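Cytolethal distending toxin protein B (Haemophilus ducreyi, PDB 1SR4) probably acts as the DNase I-like catalytic subunit of a bacterial genotoxin that damages host-cell DNA and thereby disturbs the cell cycle. Local coordinates at residues B[231-243]-B[249-261]. Numbering follows the deposited sequence.
Sequences ARERIGASLMLNQ and TSDHFPVSFVRDR
Asp260 OD2 lies at the edge of the Arg234 guanidinium, nearly in its plane, and accepts from Arg234 NE at 3.0 Å in a salt bridge. OD2 uses its anti lone pair, and the guanidinium and carboxylate planes stand 38° apart. Bends at chi2 and chi3 fold the arginine back to this position. Arg107 of subunit A grips the same OD2. The Phe257 ring takes the methyl of Ala237 obliquely, with CB 3.6 Å from CE1. Ile235 CG2 reaches Phe257 CB on the same side of the sheet, where Ile235 touches Leu220 and Phe257 touches Ala218, both of strand 216-221.

Strands 235-239 and 255-259 pair antiparallel in the DNase I-like fold, the first outermost of its sheet within this chain, the second next to strand 7-11. Gly236 with Val258 and Ser238 with Ser256 are the hydrogen-bonded pairs. Met240 N donates to Pro254 O at 2.9 Å. Met240 CG is anti to the backbone N (chi1 -167°), and the extended chain runs along Ser256, with SD 3.8 Å from its CB. Water 2 joins Ser256 OG to Asn242 OD1, and water 1 joins it to Gly236 O.

Ile235 and Phe257 join the two sheets by apolar contacts, while the face of Ser238, Ser256 and Val258 is partly polar. The doubly paired Asp260 is probably held as carboxylate, tying the C-terminal end of strand 255-259 to subunit A.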
# COMPACT_ATOMS: atom_id res chain seq x y z
N ALA B 231 -24.98 -14.44 -1.05
CA ALA B 231 -23.76 -15.18 -1.33
C ALA B 231 -23.53 -15.34 -2.84
O ALA B 231 -22.51 -15.86 -3.26
CB ALA B 231 -23.81 -16.55 -0.65
N ARG B 232 -24.48 -14.88 -3.65
CA ARG B 232 -24.30 -14.95 -5.10
C ARG B 232 -23.41 -13.78 -5.56
O ARG B 232 -23.05 -13.69 -6.73
CB ARG B 232 -25.65 -14.86 -5.83
CG ARG B 232 -26.51 -16.13 -5.79
CD ARG B 232 -27.82 -15.88 -6.54
NE ARG B 232 -28.73 -17.02 -6.55
CZ ARG B 232 -28.52 -18.17 -7.19
NH1 ARG B 232 -29.43 -19.14 -7.13
NH2 ARG B 232 -27.40 -18.35 -7.89
N GLU B 233 -23.05 -12.89 -4.64
CA GLU B 233 -22.20 -11.74 -4.99
C GLU B 233 -20.87 -12.14 -5.65
O GLU B 233 -20.15 -13.00 -5.15
CB GLU B 233 -21.91 -10.91 -3.74
CG GLU B 233 -21.31 -9.53 -4.04
CD GLU B 233 -22.25 -8.67 -4.87
OE1 GLU B 233 -23.45 -8.60 -4.52
OE2 GLU B 233 -21.81 -8.05 -5.87
N ARG B 234 -20.53 -11.51 -6.77
CA ARG B 234 -19.29 -11.83 -7.45
C ARG B 234 -18.18 -10.84 -7.09
O ARG B 234 -17.45 -10.36 -7.95
CB ARG B 234 -19.50 -11.85 -8.97
CG ARG B 234 -20.52 -12.89 -9.41
CD ARG B 234 -20.12 -14.26 -8.90
NE ARG B 234 -18.84 -14.68 -9.46
CZ ARG B 234 -18.68 -15.18 -10.68
NH1 ARG B 234 -19.74 -15.35 -11.47
NH2 ARG B 234 -17.47 -15.50 -11.13
N ILE B 235 -18.07 -10.53 -5.80
CA ILE B 235 -17.04 -9.63 -5.32
C ILE B 235 -16.15 -10.42 -4.37
O ILE B 235 -16.65 -11.06 -3.45
CB ILE B 235 -17.64 -8.42 -4.58
CG1 ILE B 235 -18.49 -7.60 -5.56
CG2 ILE B 235 -16.53 -7.56 -3.96
CD1 ILE B 235 -19.13 -6.33 -4.95
N GLY B 236 -14.84 -10.43 -4.61
CA GLY B 236 -13.95 -11.17 -3.74
C GLY B 236 -13.00 -10.25 -2.98
O GLY B 236 -12.59 -9.19 -3.50
N ALA B 237 -12.63 -10.64 -1.76
CA ALA B 237 -11.70 -9.85 -0.96
C ALA B 237 -10.30 -10.41 -1.15
O ALA B 237 -10.13 -11.61 -1.33
CB ALA B 237 -12.08 -9.90 0.52
N SER B 238 -9.29 -9.55 -1.09
CA SER B 238 -7.92 -10.01 -1.26
C SER B 238 -6.97 -8.98 -0.68
O SER B 238 -7.28 -7.79 -0.71
CB SER B 238 -7.63 -10.18 -2.76
OG SER B 238 -6.29 -10.56 -2.99
N LEU B 239 -5.84 -9.40 -0.11
CA LEU B 239 -4.87 -8.41 0.35
C LEU B 239 -4.54 -7.70 -0.97
O LEU B 239 -4.37 -8.36 -1.99
CB LEU B 239 -3.62 -9.07 0.94
CG LEU B 239 -3.86 -9.95 2.19
CD1 LEU B 239 -2.54 -10.48 2.73
CD2 LEU B 239 -4.57 -9.10 3.26
N MET B 240 -4.45 -6.37 -0.96
CA MET B 240 -4.17 -5.63 -2.20
C MET B 240 -2.67 -5.54 -2.50
O MET B 240 -2.12 -4.46 -2.72
CB MET B 240 -4.76 -4.21 -2.10
CG MET B 240 -4.79 -3.47 -3.45
SD MET B 240 -5.77 -1.99 -3.27
CE MET B 240 -6.44 -1.79 -4.91
N LEU B 241 -2.02 -6.69 -2.56
CA LEU B 241 -0.59 -6.74 -2.77
C LEU B 241 -0.14 -6.35 -4.16
O LEU B 241 1.01 -5.98 -4.35
CB LEU B 241 -0.06 -8.12 -2.41
CG LEU B 241 -0.44 -8.62 -1.01
CD1 LEU B 241 0.04 -10.05 -0.84
CD2 LEU B 241 0.16 -7.71 0.06
N ASN B 242 -1.05 -6.41 -5.13
CA ASN B 242 -0.69 -6.04 -6.50
C ASN B 242 -0.41 -4.54 -6.65
O ASN B 242 0.14 -4.10 -7.66
CB ASN B 242 -1.81 -6.48 -7.46
CG ASN B 242 -3.16 -5.93 -7.07
OD1 ASN B 242 -3.61 -6.08 -5.93
ND2 ASN B 242 -3.82 -5.30 -8.02
N GLN B 243 -0.75 -3.76 -5.63
CA GLN B 243 -0.53 -2.32 -5.68
C GLN B 243 0.78 -1.84 -5.01
O GLN B 243 1.25 -0.73 -5.30
CB GLN B 243 -1.70 -1.59 -5.03
CG GLN B 243 -3.01 -1.63 -5.83
CD GLN B 243 -2.87 -1.09 -7.24
OE1 GLN B 243 -2.75 -1.86 -8.20
NE2 GLN B 243 -2.89 0.23 -7.39
N THR B 249 3.60 0.79 5.56
CA THR B 249 3.96 1.53 6.77
C THR B 249 3.04 1.48 8.00
O THR B 249 3.03 2.41 8.82
CB THR B 249 4.24 3.01 6.41
OG1 THR B 249 3.07 3.60 5.83
CG2 THR B 249 5.38 3.10 5.42
N SER B 250 2.27 0.40 8.13
CA SER B 250 1.44 0.20 9.32
C SER B 250 1.38 -1.31 9.55
O SER B 250 1.85 -2.10 8.72
CB SER B 250 0.03 0.77 9.13
OG SER B 250 -0.80 -0.19 8.53
N ASP B 251 0.84 -1.73 10.68
CA ASP B 251 0.76 -3.17 10.95
C ASP B 251 -0.42 -3.84 10.24
O ASP B 251 -0.64 -5.04 10.42
CB ASP B 251 0.67 -3.43 12.46
CG ASP B 251 1.99 -3.16 13.18
OD1 ASP B 251 3.05 -3.15 12.52
OD2 ASP B 251 1.95 -2.96 14.41
N HIS B 252 -1.19 -3.08 9.46
CA HIS B 252 -2.33 -3.62 8.72
C HIS B 252 -1.99 -3.67 7.23
O HIS B 252 -1.28 -2.80 6.71
CB HIS B 252 -3.57 -2.75 8.89
CG HIS B 252 -4.18 -2.80 10.26
ND1 HIS B 252 -5.26 -3.60 10.56
CD2 HIS B 252 -3.85 -2.17 11.41
CE1 HIS B 252 -5.57 -3.45 11.84
NE2 HIS B 252 -4.73 -2.59 12.38
N PHE B 253 -2.51 -4.68 6.56
CA PHE B 253 -2.28 -4.84 5.13
C PHE B 253 -3.53 -4.31 4.42
O PHE B 253 -4.66 -4.56 4.86
CB PHE B 253 -2.05 -6.32 4.80
CG PHE B 253 -0.75 -6.85 5.35
CD1 PHE B 253 0.41 -6.79 4.59
CD2 PHE B 253 -0.68 -7.35 6.64
CE1 PHE B 253 1.63 -7.22 5.11
CE2 PHE B 253 0.52 -7.77 7.18
CZ PHE B 253 1.69 -7.71 6.40
N PRO B 254 -3.36 -3.57 3.32
CA PRO B 254 -4.55 -3.06 2.62
C PRO B 254 -5.31 -4.25 2.03
O PRO B 254 -4.72 -5.27 1.67
CB PRO B 254 -3.95 -2.13 1.56
CG PRO B 254 -2.62 -2.74 1.27
CD PRO B 254 -2.12 -3.17 2.64
N VAL B 255 -6.62 -4.11 1.95
CA VAL B 255 -7.48 -5.18 1.42
C VAL B 255 -8.35 -4.60 0.31
O VAL B 255 -8.89 -3.51 0.47
CB VAL B 255 -8.39 -5.71 2.54
CG1 VAL B 255 -9.33 -6.81 1.98
CG2 VAL B 255 -7.52 -6.27 3.68
N SER B 256 -8.48 -5.31 -0.81
CA SER B 256 -9.30 -4.80 -1.90
C SER B 256 -10.51 -5.71 -2.13
O SER B 256 -10.51 -6.88 -1.72
CB SER B 256 -8.47 -4.71 -3.18
OG SER B 256 -8.00 -6.01 -3.51
N PHE B 257 -11.54 -5.16 -2.76
CA PHE B 257 -12.78 -5.88 -3.04
C PHE B 257 -13.04 -5.56 -4.51
O PHE B 257 -13.36 -4.43 -4.85
CB PHE B 257 -13.89 -5.35 -2.12
CG PHE B 257 -13.51 -5.37 -0.66
CD1 PHE B 257 -13.69 -6.51 0.11
CD2 PHE B 257 -12.85 -4.28 -0.09
CE1 PHE B 257 -13.21 -6.58 1.43
CE2 PHE B 257 -12.37 -4.33 1.23
CZ PHE B 257 -12.54 -5.47 1.98
N VAL B 258 -12.88 -6.58 -5.36
CA VAL B 258 -12.99 -6.43 -6.81
C VAL B 258 -13.83 -7.57 -7.42
O VAL B 258 -13.79 -8.70 -6.93
CB VAL B 258 -11.57 -6.46 -7.43
CG1 VAL B 258 -11.61 -6.18 -8.92
CG2 VAL B 258 -10.68 -5.43 -6.72
N ARG B 259 -14.56 -7.26 -8.49
CA ARG B 259 -15.39 -8.25 -9.18
C ARG B 259 -14.54 -9.46 -9.63
O ARG B 259 -13.43 -9.28 -10.12
CB ARG B 259 -16.03 -7.61 -10.40
CG ARG B 259 -17.04 -8.46 -11.15
CD ARG B 259 -17.65 -7.65 -12.28
NE ARG B 259 -16.63 -7.35 -13.29
CZ ARG B 259 -16.51 -6.17 -13.90
NH1 ARG B 259 -17.34 -5.17 -13.61
NH2 ARG B 259 -15.56 -6.00 -14.82
N ASP B 260 -15.06 -10.67 -9.46
CA ASP B 260 -14.32 -11.85 -9.89
C ASP B 260 -14.12 -11.75 -11.40
O ASP B 260 -15.00 -11.28 -12.13
CB ASP B 260 -15.10 -13.15 -9.61
CG ASP B 260 -15.37 -13.37 -8.13
OD1 ASP B 260 -14.47 -13.09 -7.31
OD2 ASP B 260 -16.47 -13.85 -7.78
N ARG B 261 -12.96 -12.16 -11.89
CA ARG B 261 -12.74 -12.12 -13.32
C ARG B 261 -13.15 -13.46 -13.91
O ARG B 261 -13.57 -14.35 -13.13
CB ARG B 261 -11.28 -11.77 -13.65
CG ARG B 261 -10.22 -12.65 -13.02
CD ARG B 261 -8.83 -12.00 -13.17
NE ARG B 261 -8.62 -11.45 -14.51
CZ ARG B 261 -7.47 -10.96 -14.96
NH1 ARG B 261 -6.40 -10.94 -14.17
NH2 ARG B 261 -7.38 -10.48 -16.19
OXT ARG B 261 -13.07 -13.62 -15.15
O HOH W 1 -10.01 -8.35 -4.45
O HOH W 2 -6.36 -6.26 -5.59